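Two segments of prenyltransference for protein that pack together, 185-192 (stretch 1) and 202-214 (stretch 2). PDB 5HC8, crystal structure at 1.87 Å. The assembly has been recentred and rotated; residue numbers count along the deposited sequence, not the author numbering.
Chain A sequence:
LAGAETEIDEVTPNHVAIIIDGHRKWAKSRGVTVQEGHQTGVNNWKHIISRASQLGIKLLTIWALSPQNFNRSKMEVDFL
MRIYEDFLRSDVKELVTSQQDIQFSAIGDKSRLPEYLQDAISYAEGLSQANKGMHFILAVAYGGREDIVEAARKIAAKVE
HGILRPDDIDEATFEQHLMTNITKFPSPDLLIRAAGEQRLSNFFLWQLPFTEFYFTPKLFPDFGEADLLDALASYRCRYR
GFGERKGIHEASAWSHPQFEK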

ATOM      1  N   PHE A 185      -1.932  14.797   9.821  1.00 26.26           N
ATOM      2  CA  PHE A 185      -1.384  13.413   9.904  1.00 25.33           C
ATOM      3  C   PHE A 185      -1.998  12.456   8.871  1.00 24.70           C
ATOM      4  O   PHE A 185      -2.474  11.424   9.250  1.00 26.46           O
ATOM      5  CB  PHE A 185      -1.672  12.902  11.258  1.00 27.78           C
ATOM      6  CG  PHE A 185      -1.156  13.811  12.373  1.00 31.00           C
ATOM      7  CD1 PHE A 185       0.225  13.952  12.585  1.00 35.15           C
ATOM      8  CD2 PHE A 185      -2.029  14.498  13.175  1.00 35.97           C
ATOM      9  CE1 PHE A 185       0.720  14.751  13.636  1.00 39.34           C
ATOM     10  CE2 PHE A 185      -1.535  15.319  14.215  1.00 36.37           C
ATOM     11  CZ  PHE A 185      -0.175  15.438  14.434  1.00 34.33           C
ATOM     12  N   PRO A 186      -1.844  12.749   7.559  1.00 23.41           N
ATOM     13  CA  PRO A 186      -2.587  11.920   6.553  1.00 23.26           C
ATOM     14  C   PRO A 186      -2.099  10.479   6.470  1.00 22.59           C
ATOM     15  O   PRO A 186      -2.886   9.563   6.210  1.00 25.31           O
ATOM     16  CB  PRO A 186      -2.335  12.644   5.227  1.00 24.59           C
ATOM     17  CG  PRO A 186      -1.011  13.330   5.401  1.00 24.91           C
ATOM     18  CD  PRO A 186      -1.030  13.766   6.901  1.00 26.31           C
ATOM     19  N   SER A 187      -0.837  10.291   6.751  1.00 23.89           N
ATOM     20  CA  SER A 187      -0.260   8.968   6.679  1.00 23.41           C
ATOM     21  C   SER A 187      -0.393   8.226   8.024  1.00 25.73           C
ATOM     22  O   SER A 187       0.220   8.625   9.025  1.00 20.78           O
ATOM     23  CB  SER A 187       1.180   9.162   6.227  1.00 28.72           C
ATOM     24  OG  SER A 187       1.830   7.932   6.508  1.00 39.91           O
ATOM     25  N   PRO A 188      -1.123   7.107   8.058  1.00 23.56           N
ATOM     26  CA  PRO A 188      -1.137   6.358   9.310  1.00 23.87           C
ATOM     27  C   PRO A 188       0.230   5.908   9.708  1.00 23.04           C
ATOM     28  O   PRO A 188       1.026   5.529   8.863  1.00 23.25           O
ATOM     29  CB  PRO A 188      -2.066   5.154   9.043  1.00 25.63           C
ATOM     30  CG  PRO A 188      -2.552   5.312   7.670  1.00 24.88           C
ATOM     31  CD  PRO A 188      -1.898   6.451   6.988  1.00 24.50           C
ATOM     32  N   ASP A 189       0.483   5.937  11.028  1.00 22.30           N
ATOM     33  CA  ASP A 189       1.645   5.302  11.604  1.00 22.18           C
ATOM     34  C   ASP A 189       1.423   3.790  11.713  1.00 20.49           C
ATOM     35  O   ASP A 189       2.378   2.981  11.620  1.00 19.41           O
ATOM     36  CB  ASP A 189       1.881   5.920  12.991  1.00 23.03           C
ATOM     37  CG  ASP A 189       2.203   7.384  12.881  1.00 27.85           C
ATOM     38  OD1 ASP A 189       3.270   7.678  12.321  1.00 28.14           O
ATOM     39  OD2 ASP A 189       1.342   8.196  13.212  1.00 29.07           O
ATOM     40  N   LEU A 190       0.175   3.419  11.947  1.00 19.99           N
ATOM     41  CA  LEU A 190      -0.189   2.030  12.228  1.00 20.63           C
ATOM     42  C   LEU A 190      -1.520   1.727  11.510  1.00 19.96           C
ATOM     43  O   LEU A 190      -2.445   2.503  11.638  1.00 21.36           O
ATOM     44  CB  LEU A 190      -0.383   1.811  13.729  1.00 22.18           C
ATOM     45  CG  LEU A 190      -0.927   0.483  14.202  1.00 20.43           C
ATOM     46  CD1 LEU A 190       0.012  -0.626  13.849  1.00 20.65           C
ATOM     47  CD2 LEU A 190      -1.282   0.440  15.736  1.00 22.24           C
ATOM     48  N   LEU A 191      -1.581   0.618  10.788  1.00 21.00           N
ATOM     49  CA  LEU A 191      -2.772   0.216  10.060  1.00 21.47           C
ATOM     50  C   LEU A 191      -3.092  -1.141  10.637  1.00 22.77           C
ATOM     51  O   LEU A 191      -2.266  -2.044  10.599  1.00 21.24           O
ATOM     52  CB  LEU A 191      -2.509   0.078   8.572  1.00 21.04           C
ATOM     53  CG  LEU A 191      -3.671  -0.539   7.767  1.00 24.60           C
ATOM     54  CD1 LEU A 191      -4.815   0.422   7.732  1.00 27.39           C
ATOM     55  CD2 LEU A 191      -3.172  -0.723   6.330  1.00 26.14           C
ATOM     56  N   ILE A 192      -4.307  -1.252  11.136  1.00 21.20           N
ATOM     57  CA  ILE A 192      -4.812  -2.474  11.676  1.00 23.82           C
ATOM     58  C   ILE A 192      -5.842  -3.102  10.725  1.00 22.15           C
ATOM     59  O   ILE A 192      -6.791  -2.471  10.356  1.00 21.16           O
ATOM     60  CB  ILE A 192      -5.494  -2.201  13.017  1.00 24.71           C
ATOM     61  CG1 ILE A 192      -4.485  -1.660  14.040  1.00 24.16           C
ATOM     62  CG2 ILE A 192      -6.104  -3.462  13.570  1.00 23.03           C
ATOM     63  CD1 ILE A 192      -5.158  -1.122  15.335  1.00 23.42           C
ATOM     64  N   ASN A 202      -8.012  -1.808  -1.455  1.00 20.62           N
ATOM     65  CA  ASN A 202      -8.214  -0.494  -2.036  1.00 23.84           C
ATOM     66  C   ASN A 202      -8.570   0.540  -0.967  1.00 24.02           C
ATOM     67  O   ASN A 202      -9.324   1.517  -1.188  1.00 22.26           O
ATOM     68  CB  ASN A 202      -9.138  -0.521  -3.280  1.00 23.97           C
ATOM     69  CG  ASN A 202      -9.186   0.805  -3.974  1.00 23.66           C
ATOM     70  OD1 ASN A 202      -8.169   1.463  -4.152  1.00 22.87           O
ATOM     71  ND2 ASN A 202     -10.380   1.245  -4.313  1.00 24.36           N
ATOM     72  N   PHE A 203      -8.002   0.332   0.234  1.00 21.80           N
ATOM     73  CA  PHE A 203      -7.924   1.434   1.199  1.00 21.31           C
ATOM     74  C   PHE A 203      -6.866   2.455   0.758  1.00 21.62           C
ATOM     75  O   PHE A 203      -6.472   2.541  -0.433  1.00 19.95           O
ATOM     76  CB  PHE A 203      -7.695   0.852   2.617  1.00 22.34           C
ATOM     77  CG  PHE A 203      -7.880   1.808   3.785  1.00 21.75           C
ATOM     78  CD1 PHE A 203      -8.889   2.786   3.847  1.00 22.42           C
ATOM     79  CD2 PHE A 203      -7.077   1.631   4.912  1.00 25.15           C
ATOM     80  CE1 PHE A 203      -9.023   3.634   4.908  1.00 23.03           C
ATOM     81  CE2 PHE A 203      -7.215   2.481   6.027  1.00 28.02           C
ATOM     82  CZ  PHE A 203      -8.217   3.465   6.047  1.00 26.81           C
ATOM     83  N   PHE A 204      -6.396   3.282   1.706  1.00 21.72           N
ATOM     84  CA  PHE A 204      -5.267   4.133   1.415  1.00 23.95           C
ATOM     85  C   PHE A 204      -4.169   3.438   0.650  1.00 21.10           C
ATOM     86  O   PHE A 204      -3.755   2.291   0.948  1.00 22.64           O
ATOM     87  CB  PHE A 204      -4.586   4.647   2.746  1.00 25.83           C
ATOM     88  CG  PHE A 204      -5.411   5.528   3.638  1.00 23.35           C
ATOM     89  CD1 PHE A 204      -6.253   6.504   3.159  1.00 24.13           C
ATOM     90  CD2 PHE A 204      -5.290   5.412   5.028  1.00 26.93           C
ATOM     91  CE1 PHE A 204      -6.999   7.276   4.010  1.00 25.21           C
ATOM     92  CE2 PHE A 204      -6.024   6.230   5.914  1.00 27.06           C
ATOM     93  CZ  PHE A 204      -6.879   7.195   5.405  1.00 26.10           C
ATOM     94  N   LEU A 205      -3.574   4.165  -0.286  1.00 22.18           N
ATOM     95  CA  LEU A 205      -2.432   3.689  -1.018  1.00 21.23           C
ATOM     96  C   LEU A 205      -1.345   4.751  -0.883  1.00 22.09           C
ATOM     97  O   LEU A 205      -0.310   4.462  -0.330  1.00 24.75           O
ATOM     98  CB  LEU A 205      -2.780   3.438  -2.518  1.00 21.16           C
ATOM     99  CG  LEU A 205      -3.860   2.337  -2.705  1.00 18.87           C
ATOM    100  CD1 LEU A 205      -4.212   2.263  -4.206  1.00 18.84           C
ATOM    101  CD2 LEU A 205      -3.422   1.006  -2.223  1.00 21.23           C
ATOM    102  N   TRP A 206      -1.562   5.985  -1.407  1.00 19.31           N
ATOM    103  CA  TRP A 206      -0.602   7.059  -1.255  1.00 20.69           C
ATOM    104  C   TRP A 206      -0.144   7.207   0.220  1.00 20.25           C
ATOM    105  O   TRP A 206       1.047   7.485   0.485  1.00 24.50           O
ATOM    106  CB  TRP A 206      -1.199   8.377  -1.712  1.00 22.35           C
ATOM    107  CG  TRP A 206      -0.366   9.566  -1.368  1.00 22.78           C
ATOM    108  CD1 TRP A 206      -0.301  10.214  -0.171  1.00 20.74           C
ATOM    109  CD2 TRP A 206       0.598  10.199  -2.236  1.00 21.44           C
ATOM    110  NE1 TRP A 206       0.618  11.238  -0.252  1.00 24.58           N
ATOM    111  CE2 TRP A 206       1.192  11.244  -1.507  1.00 23.70           C
ATOM    112  CE3 TRP A 206       0.964  10.022  -3.564  1.00 23.98           C
ATOM    113  CZ2 TRP A 206       2.143  12.092  -2.082  1.00 24.69           C
ATOM    114  CZ3 TRP A 206       1.960  10.775  -4.089  1.00 27.42           C
ATOM    115  CH2 TRP A 206       2.498  11.859  -3.374  1.00 26.01           C
ATOM    116  N   GLN A 207      -1.110   7.050   1.098  1.00 21.03           N
ATOM    117  CA  GLN A 207      -0.914   7.269   2.520  1.00 21.73           C
ATOM    118  C   GLN A 207      -0.011   6.292   3.234  1.00 22.34           C
ATOM    119  O   GLN A 207       0.360   6.589   4.384  1.00 19.48           O
ATOM    120  CB  GLN A 207      -2.247   7.481   3.262  1.00 21.04           C
ATOM    121  CG  GLN A 207      -3.035   8.714   2.836  1.00 22.95           C
ATOM    122  CD  GLN A 207      -3.901   8.579   1.567  1.00 24.84           C
ATOM    123  OE1 GLN A 207      -3.851   7.550   0.839  1.00 24.97           O
ATOM    124  NE2 GLN A 207      -4.705   9.619   1.292  1.00 24.77           N
ATOM    125  N   LEU A 208       0.366   5.185   2.610  1.00 22.81           N
ATOM    126  CA  LEU A 208       0.961   4.028   3.324  1.00 22.38           C
ATOM    127  C   LEU A 208       2.427   3.679   3.131  1.00 20.37           C
ATOM    128  O   LEU A 208       2.764   2.542   3.418  1.00 23.12           O
ATOM    129  CB  LEU A 208       0.102   2.740   3.029  1.00 22.58           C
ATOM    130  CG  LEU A 208      -1.372   2.791   3.417  1.00 22.62           C
ATOM    131  CD1 LEU A 208      -1.933   1.357   3.260  1.00 23.48           C
ATOM    132  CD2 LEU A 208      -1.607   3.243   4.860  1.00 24.43           C
ATOM    133  N   PRO A 209       3.324   4.607   2.622  1.00 21.03           N
ATOM    134  CA  PRO A 209       4.687   4.184   2.267  1.00 22.06           C
ATOM    135  C   PRO A 209       5.470   3.658   3.475  1.00 22.43           C
ATOM    136  O   PRO A 209       6.224   2.721   3.301  1.00 23.48           O
ATOM    137  CB  PRO A 209       5.353   5.465   1.678  1.00 21.93           C
ATOM    138  CG  PRO A 209       4.515   6.608   2.166  1.00 24.57           C
ATOM    139  CD  PRO A 209       3.130   6.052   2.399  1.00 24.53           C
ATOM    140  N   PHE A 210       5.187   4.166   4.671  1.00 24.60           N
ATOM    141  CA  PHE A 210       5.961   3.744   5.890  1.00 23.65           C
ATOM    142  C   PHE A 210       5.130   3.284   7.025  1.00 24.77           C
ATOM    143  O   PHE A 210       5.655   2.982   8.082  1.00 23.79           O
ATOM    144  CB  PHE A 210       6.993   4.829   6.300  1.00 25.92           C
ATOM    145  CG  PHE A 210       8.069   5.059   5.205  1.00 27.88           C
ATOM    146  CD1 PHE A 210       9.085   4.144   5.025  1.00 30.22           C
ATOM    147  CD2 PHE A 210       7.974   6.143   4.378  1.00 32.22           C
ATOM    148  CE1 PHE A 210      10.038   4.324   4.036  1.00 36.37           C
ATOM    149  CE2 PHE A 210       8.917   6.334   3.363  1.00 34.15           C
ATOM    150  CZ  PHE A 210       9.925   5.436   3.211  1.00 31.16           C
ATOM    151  N   THR A 211       3.806   3.261   6.855  1.00 21.47           N
ATOM    152  CA  THR A 211       2.920   2.682   7.818  1.00 20.75           C
ATOM    153  C   THR A 211       3.273   1.226   8.251  1.00 23.02           C
ATOM    154  O   THR A 211       3.615   0.354   7.452  1.00 21.16           O
ATOM    155  CB  THR A 211       1.534   2.646   7.187  1.00 20.42           C
ATOM    156  OG1 THR A 211       1.217   3.963   6.691  1.00 21.31           O
ATOM    157  CG2 THR A 211       0.482   2.154   8.158  1.00 20.94           C
ATOM    158  N   GLU A 212       3.259   1.003   9.559  1.00 25.28           N
ATOM    159  CA  GLU A 212       3.381  -0.351  10.129  1.00 22.69           C
ATOM    160  C   GLU A 212       2.060  -1.040   9.973  1.00 21.74           C
ATOM    161  O   GLU A 212       1.011  -0.482  10.341  1.00 20.53           O
ATOM    162  CB  GLU A 212       3.781  -0.223  11.612  1.00 24.06           C
ATOM    163  CG  GLU A 212       5.187   0.321  11.781  1.00 24.58           C
ATOM    164  CD  GLU A 212       6.264  -0.619  11.256  1.00 25.63           C
ATOM    165  OE1 GLU A 212       6.039  -1.822  11.238  1.00 23.43           O
ATOM    166  OE2 GLU A 212       7.312  -0.150  10.824  1.00 27.14           O
ATOM    167  N   PHE A 213       2.080  -2.255   9.437  1.00 21.05           N
ATOM    168  CA  PHE A 213       0.885  -3.068   9.316  1.00 22.78           C
ATOM    169  C   PHE A 213       0.785  -4.090  10.462  1.00 26.51           C
ATOM    170  O   PHE A 213       1.779  -4.723  10.848  1.00 27.56           O
ATOM    171  CB  PHE A 213       0.913  -3.848   8.011  1.00 23.37           C
ATOM    172  CG  PHE A 213       0.978  -3.005   6.759  1.00 21.93           C
ATOM    173  CD1 PHE A 213       0.544  -1.709   6.724  1.00 22.31           C
ATOM    174  CD2 PHE A 213       1.482  -3.530   5.634  1.00 22.44           C
ATOM    175  CE1 PHE A 213       0.558  -0.982   5.530  1.00 24.53           C
ATOM    176  CE2 PHE A 213       1.520  -2.825   4.441  1.00 21.35           C
ATOM    177  CZ  PHE A 213       1.027  -1.558   4.371  1.00 21.23           C
ATOM    178  N   TYR A 214      -0.411  -4.210  11.008  1.00 23.82           N
ATOM    179  CA  TYR A 214      -0.749  -5.188  11.980  1.00 22.78           C
ATOM    180  C   TYR A 214      -1.997  -5.950  11.576  1.00 24.06           C
ATOM    181  O   TYR A 214      -3.058  -5.380  11.375  1.00 22.47           O
ATOM    182  CB  TYR A 214      -0.973  -4.477  13.285  1.00 25.73           C
ATOM    183  CG  TYR A 214      -1.395  -5.374  14.455  1.00 26.07           C
ATOM    184  CD1 TYR A 214      -0.467  -6.059  15.207  1.00 29.62           C
ATOM    185  CD2 TYR A 214      -2.751  -5.546  14.773  1.00 28.27           C
ATOM    186  CE1 TYR A 214      -0.852  -6.865  16.267  1.00 30.55           C
ATOM    187  CE2 TYR A 214      -3.153  -6.354  15.798  1.00 27.85           C
ATOM    188  CZ  TYR A 214      -2.224  -6.978  16.565  1.00 31.88           C
ATOM    189  OH  TYR A 214      -2.667  -7.713  17.621  1.00 30.92           O
TER
HETATM  190  O   HOH W   1       3.498   6.279   5.517  1.00 28.95           O

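The two stretches bury 653 Å² between them, and Leu-191, Tyr-214 and Pro-188 cover the most surface. Leu-191 lies in strand 190-192, which runs parallel to strand 212-214 with the pairs Leu-190/Glu-212, Leu-191/Phe-213 and Ile-192/Tyr-214 in register. Its backbone faces the neighbouring strand with both polar groups: Leu-191 N donates to Glu-212 O (2.9 Å) and Leu-191 O accepts from Tyr-214 N (2.9 Å). One step earlier, Glu-212 N donates to Asp-189 O (3.0 Å), so the ladder begins just before the first strand. The side chain of Leu-191 shares a sheet face with Phe-213. In its t, p rotamer it reaches an apolar pocket: Leu-191 CD1 meets the edge of the Phe-203 ring at CE2 (3.6 Å), while Leu-191 CD2 lies 3.8 Å from Phe-213 CE1 and 3.9 Å from Leu-208 CD1. A branched, wholly apolar side chain suits this buried site.

Tyr-214 lies on the other face, with Leu-190, Ile-192 and Glu-212. Leu-190 CD1 packs against Tyr-214 CB (4.0 Å), and Ile-192 CG2 approaches the ring edge at Tyr-214 CD2 (4.1 Å). Glu-212 starts on this face, but its end leads away and its carboxylate is hydrogen-bonded elsewhere in the structure.

Before the strands, Pro-188 points toward stretch 2. Pro-188 CG contacts Leu-208 CD2 (3.6 Å) and Phe-204 CD2 (3.8 Å), the compact ring filling the space beside both side chains. Its carbonyl is also used: Thr-211 OG1 donates to Pro-188 O (2.7 Å), while Thr-211 CG2 packs against Leu-191 CB (3.7 Å). Thr-211 thus serves polar and apolar partners with its two branches. Nearby, Ser-187 OG lies 2.9 Å from Gln-207 O, and a water hydrogen-bonded to Ser-187 OG (2.5 Å) accepts from Phe-210 N (2.8 Å), linking the two loops.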